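Local structure of fructose-bisphosphate aldolase class I (Thermoproteus tenax, 1W8S) at residues A22-I27 / I76-G81; A41-I46 / E66-G71; F60-A65 / V93-V98; V109-Y114 / W121-E126. The protein belongs to the class I aldolases of the DeoC/LacD family, enzymes built on a TIM barrel, and is modelled with 1,6-di-O-phosphono-beta-D-fructofuranose bound in its pocket. The protein carries 2 engineered substitutions. One frame throughout, in Å; residues are numbered along the deposited sequence.

Contact 1. Residues A22-I27 / I76-G81; sequences AYDHGI and ILKLNG. With FBP (1,6-di-O-phosphono-beta-D-fructofuranose), chain O.
D24 lies against the base of K78, with D24 CB 4.1 Å from K78 CG, and the two charged ends then face each other at a distance: D24 OD2 and K78 NZ form a long salt bridge of 3.9 Å. CG of D24 sits between the backbone N and the carbonyl carbon (chi1 54°), which turns the carboxylate to the bound FBP as well as to the lysine. Both its oxygens are used there, OD1 accepting from FBP O3 at 2.7 Å and OD2 from FBP O4 at 3.0 Å. The contact lies at the mouth of a TIM barrel, where the chain leaving strand 18-22 meets strand 75-81; A22, D24 and H25 line the ligand pocket. H25, the first residue of helix 25-28, reaches the ligand too: NE2 gives a fairly straight bond (162°) to FBP O1P at 2.6 Å, with that phosphate oxygen near the plane of the ring. K78 bends at chi2 and chi4, and its NZ is held from its own segment by N80 O at 3.1 Å, approached from above the carbonyl plane. Farther along the helix, I27 rests loosely beside the glycine backbone, its CD1 4.3 Å from G81 C.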
# COMPACT_ATOMS: atom_id res chain seq x y z
N ALA E 22 24.60 -18.66 12.28
CA ALA E 22 23.66 -17.57 12.07
C ALA E 22 24.28 -16.28 12.58
O ALA E 22 24.78 -16.23 13.69
CB ALA E 22 22.38 -17.87 12.82
N TYR E 23 24.21 -15.23 11.79
CA TYR E 23 24.81 -13.97 12.13
C TYR E 23 24.02 -12.78 11.58
O TYR E 23 24.62 -11.80 11.13
CB TYR E 23 26.22 -13.93 11.61
CG TYR E 23 27.07 -12.83 12.14
CD1 TYR E 23 27.31 -12.72 13.51
CD2 TYR E 23 27.69 -11.92 11.29
CE1 TYR E 23 28.15 -11.73 14.02
CE2 TYR E 23 28.55 -10.92 11.79
CZ TYR E 23 28.76 -10.83 13.16
OH TYR E 23 29.58 -9.87 13.67
N ASP E 24 22.69 -12.86 11.64
CA ASP E 24 21.83 -11.70 11.38
C ASP E 24 21.54 -10.88 12.62
O ASP E 24 20.77 -9.93 12.56
CB ASP E 24 20.50 -12.08 10.67
CG ASP E 24 19.71 -13.15 11.42
OD1 ASP E 24 20.34 -13.99 12.13
OD2 ASP E 24 18.47 -13.27 11.33
N HIS E 25 22.18 -11.22 13.73
CA HIS E 25 21.80 -10.67 15.02
C HIS E 25 22.04 -9.17 15.11
O HIS E 25 21.35 -8.47 15.84
CB HIS E 25 22.55 -11.40 16.13
CG HIS E 25 22.28 -12.88 16.15
ND1 HIS E 25 22.55 -13.71 15.08
CD2 HIS E 25 21.80 -13.68 17.14
CE1 HIS E 25 22.21 -14.95 15.40
NE2 HIS E 25 21.77 -14.96 16.65
N GLY E 26 23.00 -8.65 14.36
CA GLY E 26 23.29 -7.22 14.40
C GLY E 26 22.08 -6.33 14.13
O GLY E 26 21.99 -5.24 14.65
N ILE E 27 21.17 -6.79 13.27
CA ILE E 27 19.93 -6.07 13.02
C ILE E 27 18.80 -6.57 13.93
O ILE E 27 18.17 -5.78 14.58
CB ILE E 27 19.54 -6.04 11.50
CG1 ILE E 27 18.37 -5.03 11.30
CG2 ILE E 27 19.13 -7.36 11.03
CD1 ILE E 27 18.00 -4.73 9.87
N ILE E 76 23.94 -18.07 3.11
CA ILE E 76 22.51 -17.88 3.08
C ILE E 76 22.30 -16.40 3.35
O ILE E 76 22.68 -15.89 4.40
CB ILE E 76 21.83 -18.72 4.14
CG1 ILE E 76 22.19 -20.20 3.95
CG2 ILE E 76 20.31 -18.53 4.10
CD1 ILE E 76 21.54 -21.14 4.96
N LEU E 77 21.77 -15.70 2.35
CA LEU E 77 21.46 -14.27 2.46
C LEU E 77 20.07 -14.10 3.06
O LEU E 77 19.04 -14.49 2.47
CB LEU E 77 21.59 -13.61 1.11
CG LEU E 77 21.77 -12.11 0.95
CD1 LEU E 77 20.87 -11.32 1.83
CD2 LEU E 77 23.20 -11.77 1.24
N LYS E 78 20.05 -13.59 4.29
CA LYS E 78 18.85 -13.28 5.03
C LYS E 78 18.26 -11.99 4.46
O LYS E 78 18.87 -10.93 4.59
CB LYS E 78 19.22 -13.04 6.50
CG LYS E 78 18.08 -12.66 7.42
CD LYS E 78 16.95 -13.59 7.27
CE LYS E 78 15.87 -13.39 8.35
NZ LYS E 78 15.74 -12.03 8.82
N LEU E 79 17.12 -12.10 3.78
CA LEU E 79 16.61 -11.00 2.94
C LEU E 79 15.87 -9.93 3.72
O LEU E 79 15.91 -8.77 3.32
CB LEU E 79 15.69 -11.50 1.81
CG LEU E 79 16.33 -12.47 0.83
CD1 LEU E 79 15.22 -13.17 0.07
CD2 LEU E 79 17.23 -11.74 -0.12
N ASN E 80 15.17 -10.30 4.78
CA ASN E 80 14.39 -9.34 5.53
C ASN E 80 15.09 -9.04 6.84
O ASN E 80 16.19 -9.50 7.07
CB ASN E 80 12.89 -9.68 5.67
CG ASN E 80 12.59 -11.05 6.27
OD1 ASN E 80 13.47 -11.90 6.42
ND2 ASN E 80 11.30 -11.30 6.53
N GLY E 81 14.47 -8.25 7.69
CA GLY E 81 15.06 -7.96 8.99
C GLY E 81 14.31 -6.86 9.68
O GLY E 81 13.76 -5.95 9.03
P1 FBP O . 20.50 -18.02 17.62
O1P FBP O . 21.39 -17.02 18.24
O2P FBP O . 21.02 -19.49 17.65
O3P FBP O . 19.09 -18.05 18.23
O1 FBP O . 20.37 -17.61 16.08
C1 FBP O . 19.48 -18.29 15.22
C2 FBP O . 18.34 -17.35 14.84
O2 FBP O . 17.38 -18.05 14.01
C3 FBP O . 18.79 -16.08 14.11
O3 FBP O . 19.09 -16.25 12.73
C4 FBP O . 17.59 -15.16 14.36
O4 FBP O . 17.86 -13.78 14.26
C5 FBP O . 17.24 -15.52 15.79
O5 FBP O . 17.62 -16.89 15.99
C6 FBP O . 15.75 -15.32 16.04
O6 FBP O . 15.44 -15.76 17.35
P2 FBP O . 14.72 -14.77 18.42
O4P FBP O . 15.31 -15.10 19.77
O5P FBP O . 14.90 -13.32 17.98
O6P FBP O . 13.23 -15.14 18.57

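Contact 2. Residues A41-I46 / E66-G71; sequences ADPEYI and EKYYDG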
# COMPACT_ATOMS: atom_id res chain seq x y z
N ALA E 41 31.53 -9.26 17.13
CA ALA E 41 31.14 -8.09 16.31
C ALA E 41 31.87 -7.97 14.99
O ALA E 41 31.46 -7.23 14.11
CB ALA E 41 31.38 -6.80 17.09
N ASP E 42 32.98 -8.69 14.85
CA ASP E 42 33.79 -8.67 13.63
C ASP E 42 33.35 -9.82 12.70
O ASP E 42 33.58 -11.01 13.03
CB ASP E 42 35.27 -8.84 14.02
CG ASP E 42 36.20 -8.79 12.83
OD1 ASP E 42 35.70 -8.68 11.68
OD2 ASP E 42 37.44 -8.81 12.97
N PRO E 43 32.70 -9.51 11.56
CA PRO E 43 32.26 -10.56 10.65
C PRO E 43 33.41 -11.43 10.12
O PRO E 43 33.18 -12.61 9.83
CB PRO E 43 31.54 -9.79 9.52
CG PRO E 43 31.16 -8.53 10.09
CD PRO E 43 32.36 -8.17 11.02
N GLU E 44 34.63 -10.89 10.04
CA GLU E 44 35.79 -11.70 9.64
C GLU E 44 36.03 -12.84 10.63
O GLU E 44 36.36 -13.94 10.23
CB GLU E 44 37.06 -10.85 9.49
CG GLU E 44 36.96 -9.74 8.44
CD GLU E 44 38.27 -8.98 8.20
OE1 GLU E 44 38.29 -8.16 7.26
OE2 GLU E 44 39.26 -9.15 8.95
N TYR E 45 35.87 -12.56 11.92
CA TYR E 45 36.00 -13.57 12.96
C TYR E 45 34.93 -14.66 12.78
O TYR E 45 35.22 -15.83 12.91
CB TYR E 45 35.86 -12.91 14.33
CG TYR E 45 35.65 -13.84 15.48
CD1 TYR E 45 36.73 -14.48 16.10
CD2 TYR E 45 34.38 -14.08 15.96
CE1 TYR E 45 36.52 -15.33 17.17
CE2 TYR E 45 34.16 -14.93 17.01
CZ TYR E 45 35.22 -15.56 17.61
OH TYR E 45 34.95 -16.38 18.68
N ILE E 46 33.71 -14.24 12.49
CA ILE E 46 32.61 -15.18 12.25
C ILE E 46 32.87 -16.14 11.06
O ILE E 46 32.58 -17.34 11.14
CB ILE E 46 31.30 -14.41 12.02
CG1 ILE E 46 30.93 -13.59 13.27
CG2 ILE E 46 30.17 -15.35 11.63
CD1 ILE E 46 30.65 -14.42 14.50
N GLU E 66 27.94 -7.95 1.58
CA GLU E 66 28.60 -7.10 0.57
C GLU E 66 29.98 -6.74 1.03
O GLU E 66 30.92 -6.75 0.25
CB GLU E 66 27.80 -5.80 0.33
CG GLU E 66 28.37 -4.88 -0.73
CD GLU E 66 27.52 -3.63 -0.90
OE1 GLU E 66 27.57 -2.75 -0.05
OE2 GLU E 66 26.78 -3.55 -1.89
N LYS E 67 30.10 -6.35 2.30
CA LYS E 67 31.35 -5.78 2.82
C LYS E 67 32.38 -6.84 3.23
O LYS E 67 33.59 -6.56 3.24
CB LYS E 67 31.03 -4.86 4.02
CG LYS E 67 31.04 -3.38 3.70
CD LYS E 67 29.99 -3.02 2.74
CE LYS E 67 29.85 -1.50 2.54
NZ LYS E 67 28.44 -1.28 2.00
N TYR E 68 31.91 -8.03 3.59
CA TYR E 68 32.77 -9.06 4.21
C TYR E 68 32.81 -10.44 3.55
O TYR E 68 33.80 -11.16 3.73
CB TYR E 68 32.36 -9.26 5.67
CG TYR E 68 32.64 -8.06 6.55
CD1 TYR E 68 33.88 -7.88 7.16
CD2 TYR E 68 31.67 -7.10 6.75
CE1 TYR E 68 34.13 -6.78 7.95
CE2 TYR E 68 31.92 -6.00 7.53
CZ TYR E 68 33.15 -5.85 8.13
OH TYR E 68 33.38 -4.76 8.92
N TYR E 69 31.76 -10.83 2.85
CA TYR E 69 31.70 -12.20 2.34
C TYR E 69 32.80 -12.41 1.34
O TYR E 69 33.00 -11.58 0.46
CB TYR E 69 30.37 -12.53 1.69
CG TYR E 69 30.30 -13.99 1.30
CD1 TYR E 69 30.46 -14.99 2.27
CD2 TYR E 69 30.11 -14.37 -0.02
CE1 TYR E 69 30.39 -16.34 1.94
CE2 TYR E 69 30.06 -15.71 -0.37
CZ TYR E 69 30.17 -16.70 0.60
OH TYR E 69 30.10 -18.01 0.17
N ASP E 70 33.51 -13.51 1.52
CA ASP E 70 34.76 -13.81 0.81
C ASP E 70 34.72 -15.18 0.11
O ASP E 70 35.75 -15.70 -0.34
CB ASP E 70 35.94 -13.74 1.80
CG ASP E 70 35.91 -14.84 2.86
OD1 ASP E 70 34.94 -15.65 2.95
OD2 ASP E 70 36.84 -14.97 3.66
N GLY E 71 33.54 -15.78 0.02
CA GLY E 71 33.36 -17.03 -0.69
C GLY E 71 33.82 -18.31 0.01
O GLY E 71 33.70 -19.39 -0.57
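D42 OD1 accepts from the backbone N of E44 at 3.0 Å, with the N-H meeting it from above the carboxylate plane, the angle at the hydrogen being 140°. This bond caps the first turn of helix 43-53, and the same turn presents its side chains to Y68. P43, which follows the cap, rests its CB-CG-CD edge on the tyrosine: its CG sits 3.6 Å from the centroid of the Y68 ring, only 10° off the normal, a CH-pi contact over one face. The pyrrolidine spans the ring lengthwise, with P43 CB 3.6 Å from Y68 CG and P43 CD 3.8 Å from Y68 CZ. E44 comes in at the rim instead. Its CG, placed anti to the carbonyl carbon (chi1 -60°), is 3.8 Å from Y68 CD1 and near the ring plane, while the extended chain beyond leads the carboxylate away from the ring, the two side chains lying at about a right angle. The phenol hydroxyl of Y68 is bound to the backbone N of K196 of the second subunit, which fixes the far end of the ring at the interface. An aspartate N-cap followed by proline is a classic helix start; here it packs on the last turn of helix 62-68, the next outer helix of the TIM barrel.

Contact 3. Residues F60-A65 / V93-V98; sequences FQRGIA and VANCSV
R62 and N95 each place CG between the backbone N and the carbonyl carbon, chi1 being 67° and 58°; the arginine then runs extended through chi2 and bends at chi3, which brings the guanidinium alongside the loop holding N95. The setting is a TIM barrel: R62 opens helix 62-68, just past the C-terminal end of strand 57-60, and N95 and C96 form the link between strand 93-94 and helix 98-103. A direct hydrogen bond runs from R62 NH1 to the backbone O of N95, 2.9 Å long and nearly straight at 164°. It uses a lone pair in the carbonyl plane, and the oxygen in turn lies almost within the plane of the guanidinium, which satisfies a buried loop carbonyl. The two side chains slide past each other in opposite directions, bringing R62 CG to 3.4 Å from N95 OD1. C96 covers one face of the guanidinium: its SG stands 4.0 Å above the plane, displaced toward the rim, and also packs on the aliphatic base of the arginine, 3.9 Å from R62 CB. The charge of R62 is met by a salt bridge from NH2 to E100, whose carboxylate is also hydrogen-bonded to S97, the N-cap of helix 98-103, and the arginine thereby joins the starts of two helices. At the first of these starts a water bridges the segments, accepting from the backbone N of R62 at 2.7 Å and lying 2.6 Å from N95 OD1.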
# COMPACT_ATOMS: atom_id res chain seq x y z
N PHE E 60 24.00 -14.19 6.62
CA PHE E 60 24.34 -12.77 6.71
C PHE E 60 23.18 -11.93 6.11
O PHE E 60 22.54 -12.37 5.17
CB PHE E 60 25.56 -12.41 5.86
CG PHE E 60 26.91 -12.87 6.39
CD1 PHE E 60 27.10 -13.38 7.68
CD2 PHE E 60 28.03 -12.73 5.57
CE1 PHE E 60 28.34 -13.77 8.10
CE2 PHE E 60 29.28 -13.11 5.99
CZ PHE E 60 29.44 -13.63 7.26
N GLN E 61 22.99 -10.73 6.64
CA GLN E 61 22.21 -9.67 5.95
C GLN E 61 23.07 -9.12 4.82
O GLN E 61 24.29 -9.29 4.79
CB GLN E 61 21.84 -8.53 6.90
CG GLN E 61 21.10 -8.91 8.15
CD GLN E 61 19.63 -9.12 7.93
OE1 GLN E 61 19.05 -8.65 6.93
NE2 GLN E 61 19.01 -9.81 8.88
N ARG E 62 22.43 -8.42 3.89
CA ARG E 62 23.08 -7.94 2.69
C ARG E 62 24.29 -7.06 2.91
O ARG E 62 25.22 -7.15 2.16
CB ARG E 62 22.09 -7.17 1.82
CG ARG E 62 21.60 -5.82 2.43
CD ARG E 62 20.86 -4.91 1.43
NE ARG E 62 21.63 -4.74 0.20
CZ ARG E 62 21.07 -4.56 -1.00
NH1 ARG E 62 19.75 -4.43 -1.13
NH2 ARG E 62 21.83 -4.45 -2.07
N GLY E 63 24.30 -6.27 3.97
CA GLY E 63 25.40 -5.32 4.17
C GLY E 63 26.68 -6.04 4.61
O GLY E 63 27.77 -5.69 4.19
N ILE E 64 26.52 -7.01 5.50
CA ILE E 64 27.61 -7.86 5.92
C ILE E 64 28.10 -8.73 4.77
O ILE E 64 29.29 -8.90 4.60
CB ILE E 64 27.20 -8.76 7.13
CG1 ILE E 64 26.71 -7.93 8.32
CG2 ILE E 64 28.33 -9.71 7.52
CD1 ILE E 64 27.68 -7.04 8.91
N ALA E 65 27.19 -9.32 4.01
CA ALA E 65 27.62 -10.07 2.82
C ALA E 65 28.42 -9.17 1.85
O ALA E 65 29.46 -9.57 1.35
CB ALA E 65 26.44 -10.68 2.12
N VAL E 93 10.35 -6.85 6.66
CA VAL E 93 10.27 -6.73 5.20
C VAL E 93 11.64 -6.87 4.55
O VAL E 93 12.67 -6.63 5.16
CB VAL E 93 9.64 -5.40 4.76
CG1 VAL E 93 8.26 -5.24 5.30
CG2 VAL E 93 10.48 -4.26 5.17
N ALA E 94 11.62 -7.25 3.28
CA ALA E 94 12.85 -7.46 2.54
C ALA E 94 13.60 -6.17 2.38
O ALA E 94 13.02 -5.13 2.06
CB ALA E 94 12.53 -8.05 1.15
N ASN E 95 14.90 -6.22 2.64
CA ASN E 95 15.79 -5.10 2.35
C ASN E 95 16.73 -5.42 1.19
O ASN E 95 17.66 -4.64 0.88
CB ASN E 95 16.62 -4.71 3.59
CG ASN E 95 17.44 -5.83 4.12
OD1 ASN E 95 18.40 -6.27 3.48
ND2 ASN E 95 17.08 -6.31 5.30
N CYS E 96 16.50 -6.57 0.57
CA CYS E 96 17.33 -7.13 -0.51
C CYS E 96 16.47 -8.00 -1.38
O CYS E 96 15.55 -8.65 -0.86
CB CYS E 96 18.44 -7.99 0.10
SG CYS E 96 19.77 -8.49 -1.03
N SER E 97 16.78 -8.05 -2.68
CA SER E 97 16.12 -8.94 -3.63
C SER E 97 16.91 -10.21 -3.78
O SER E 97 18.12 -10.26 -3.45
CB SER E 97 16.01 -8.31 -5.01
OG SER E 97 17.26 -7.98 -5.56
N VAL E 98 16.25 -11.24 -4.30
CA VAL E 98 16.94 -12.47 -4.63
C VAL E 98 17.99 -12.22 -5.68
O VAL E 98 19.06 -12.80 -5.62
CB VAL E 98 15.93 -13.53 -5.12
CG1 VAL E 98 16.63 -14.72 -5.73
CG2 VAL E 98 15.01 -13.92 -3.97
O HOH W 1 19.72 -8.49 3.91

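Contact 4. Residues V109-Y114 / W121-E126; sequences VGYTIY and WKMFEE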
# COMPACT_ATOMS: atom_id res chain seq x y z
N VAL E 109 18.71 -18.26 0.01
CA VAL E 109 18.13 -17.08 0.63
C VAL E 109 17.25 -17.49 1.79
O VAL E 109 16.65 -18.58 1.81
CB VAL E 109 17.34 -16.18 -0.34
CG1 VAL E 109 18.29 -15.48 -1.33
CG2 VAL E 109 16.25 -16.95 -1.07
N GLY E 110 17.19 -16.60 2.76
CA GLY E 110 16.36 -16.76 3.94
C GLY E 110 15.37 -15.65 4.10
O GLY E 110 15.60 -14.50 3.75
N TYR E 111 14.22 -15.99 4.65
CA TYR E 111 13.14 -15.03 4.87
C TYR E 111 12.34 -15.41 6.12
O TYR E 111 11.85 -16.54 6.24
CB TYR E 111 12.21 -14.93 3.65
CG TYR E 111 11.23 -13.77 3.70
CD1 TYR E 111 11.59 -12.53 3.24
CD2 TYR E 111 9.91 -13.94 4.19
CE1 TYR E 111 10.68 -11.46 3.25
CE2 TYR E 111 9.02 -12.89 4.22
CZ TYR E 111 9.41 -11.64 3.78
OH TYR E 111 8.50 -10.62 3.80
N THR E 112 12.25 -14.47 7.05
CA THR E 112 11.46 -14.66 8.28
C THR E 112 10.00 -14.37 8.10
O THR E 112 9.62 -13.35 7.49
CB THR E 112 12.05 -13.80 9.40
OG1 THR E 112 13.37 -14.26 9.68
CG2 THR E 112 11.30 -14.03 10.70
N ILE E 113 9.15 -15.26 8.62
CA ILE E 113 7.73 -14.98 8.71
C ILE E 113 7.30 -15.10 10.16
O ILE E 113 7.89 -15.87 10.93
CB ILE E 113 6.89 -15.90 7.81
CG1 ILE E 113 7.10 -17.39 8.18
CG2 ILE E 113 7.20 -15.65 6.35
CD1 ILE E 113 6.15 -18.33 7.50
N TYR E 114 6.29 -14.30 10.53
CA TYR E 114 5.68 -14.32 11.87
C TYR E 114 4.18 -14.64 11.76
O TYR E 114 3.33 -13.75 11.85
CB TYR E 114 5.86 -13.00 12.61
CG TYR E 114 7.29 -12.54 12.73
CD1 TYR E 114 8.23 -13.27 13.40
CD2 TYR E 114 7.70 -11.33 12.15
CE1 TYR E 114 9.56 -12.82 13.50
CE2 TYR E 114 9.03 -10.89 12.23
CZ TYR E 114 9.94 -11.64 12.90
OH TYR E 114 11.23 -11.19 13.01
N TRP E 121 -0.19 -11.12 6.73
CA TRP E 121 -0.51 -10.89 5.31
C TRP E 121 0.61 -10.18 4.55
O TRP E 121 0.88 -10.50 3.37
CB TRP E 121 -1.83 -10.14 5.19
CG TRP E 121 -1.86 -8.74 5.77
CD1 TRP E 121 -2.29 -8.37 7.02
CD2 TRP E 121 -1.43 -7.53 5.13
NE1 TRP E 121 -2.17 -7.01 7.18
CE2 TRP E 121 -1.63 -6.47 6.06
CE3 TRP E 121 -0.91 -7.23 3.88
CZ2 TRP E 121 -1.31 -5.15 5.76
CZ3 TRP E 121 -0.60 -5.91 3.58
CH2 TRP E 121 -0.79 -4.89 4.52
N LYS E 122 1.26 -9.23 5.20
CA LYS E 122 2.33 -8.46 4.55
C LYS E 122 3.54 -9.34 4.21
O LYS E 122 4.08 -9.27 3.11
CB LYS E 122 2.70 -7.22 5.38
CG LYS E 122 3.82 -6.32 4.74
CD LYS E 122 3.91 -4.91 5.42
CE LYS E 122 3.68 -3.77 4.37
NZ LYS E 122 4.70 -3.83 3.26
N MET E 123 3.92 -10.23 5.15
CA MET E 123 5.01 -11.14 4.94
C MET E 123 4.65 -12.27 3.97
O MET E 123 5.44 -12.58 3.13
CB MET E 123 5.57 -11.66 6.26
CG MET E 123 6.26 -10.56 7.07
SD MET E 123 6.47 -11.00 8.81
CE MET E 123 4.82 -10.82 9.44
N PHE E 124 3.43 -12.81 4.03
CA PHE E 124 3.01 -13.83 3.06
C PHE E 124 3.00 -13.23 1.64
O PHE E 124 3.47 -13.85 0.69
CB PHE E 124 1.63 -14.38 3.40
CG PHE E 124 1.58 -15.23 4.67
CD1 PHE E 124 2.71 -15.50 5.44
CD2 PHE E 124 0.38 -15.79 5.06
CE1 PHE E 124 2.62 -16.28 6.60
CE2 PHE E 124 0.29 -16.58 6.19
CZ PHE E 124 1.42 -16.82 6.96
N GLU E 125 2.50 -12.01 1.49
CA GLU E 125 2.52 -11.33 0.20
C GLU E 125 3.94 -11.17 -0.40
O GLU E 125 4.19 -11.48 -1.59
CB GLU E 125 1.80 -9.99 0.34
CG GLU E 125 1.87 -9.11 -0.88
CD GLU E 125 1.05 -7.82 -0.74
OE1 GLU E 125 0.28 -7.66 0.25
OE2 GLU E 125 1.21 -6.98 -1.66
N GLU E 126 4.86 -10.68 0.41
CA GLU E 126 6.24 -10.51 -0.02
C GLU E 126 6.94 -11.84 -0.27
O GLU E 126 7.64 -12.03 -1.29
CB GLU E 126 7.01 -9.70 0.99
CG GLU E 126 8.40 -9.35 0.53
CD GLU E 126 8.94 -8.21 1.36
OE1 GLU E 126 9.18 -8.45 2.56
OE2 GLU E 126 9.08 -7.08 0.83
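Y111 and E126 supply the polar link: the phenol hydroxyl donates to E126 OE1 at 2.6 Å, on the anti lone pair of the carboxylate, and that oxygen lies near the plane of the ring at its edge. Ring and carboxylate planes stand almost perpendicular, 89° apart. With CG anti to the backbone N (chi1 -169°), Y111 extends from the strand to reach the helix. E126 OE1 also accepts from the backbone N of A94, so two donors grip it and its position is likely well defined. The apolar contacts fall on neighbouring residues. M123 CB lies 4.2 Å from Y111 CE2 and 4.3 Å from I113 CG2, packing against both, while I113 CD1 touches F124 CE1 at 4.2 Å, the two side chains crossing at about a right angle. A third kind involves sulfur: M123, bent at chi3, carries SD to 3.6 Å from Y114 CD2, a Met-aromatic contact in which the sulfur approaches the ring obliquely, 59° off its normal. Y114 N, buried beside this methionine, has no hydrogen-bonding partner in the model. Strand 109-113 and helix segment 121-126 run nearly antiparallel, their axes 8.8 Å apart at closest approach, as the first two elements of the beta-alpha-beta unit that returns through strand 141-145 to the barrel sheet, with strand 75-81 flanking strand 108-113 on its other edge.

How the contacts relate
The four contacts follow part of a TIM barrel from its pocket outward. Contact 1 touches the bound FBP directly, through D24 and H25; Q61 of contact 3 and T112 of contact 4 have side chains about 7 Å and 6 Å from it at the nearest atoms. Strand 75-81 is the hub: K78 N is probably hydrogen-bonded to F60 O (2.9 Å) of contact 3, and N80 ND2 to T112 O (2.8 Å) of contact 4. Contact 2, sharing helix 62-68 with contact 3, is the outer member, joined to contact 1 through Y23 and separated from contact 4 by about 25 Å between centres. All four reach the second subunit, contact 4 also the third.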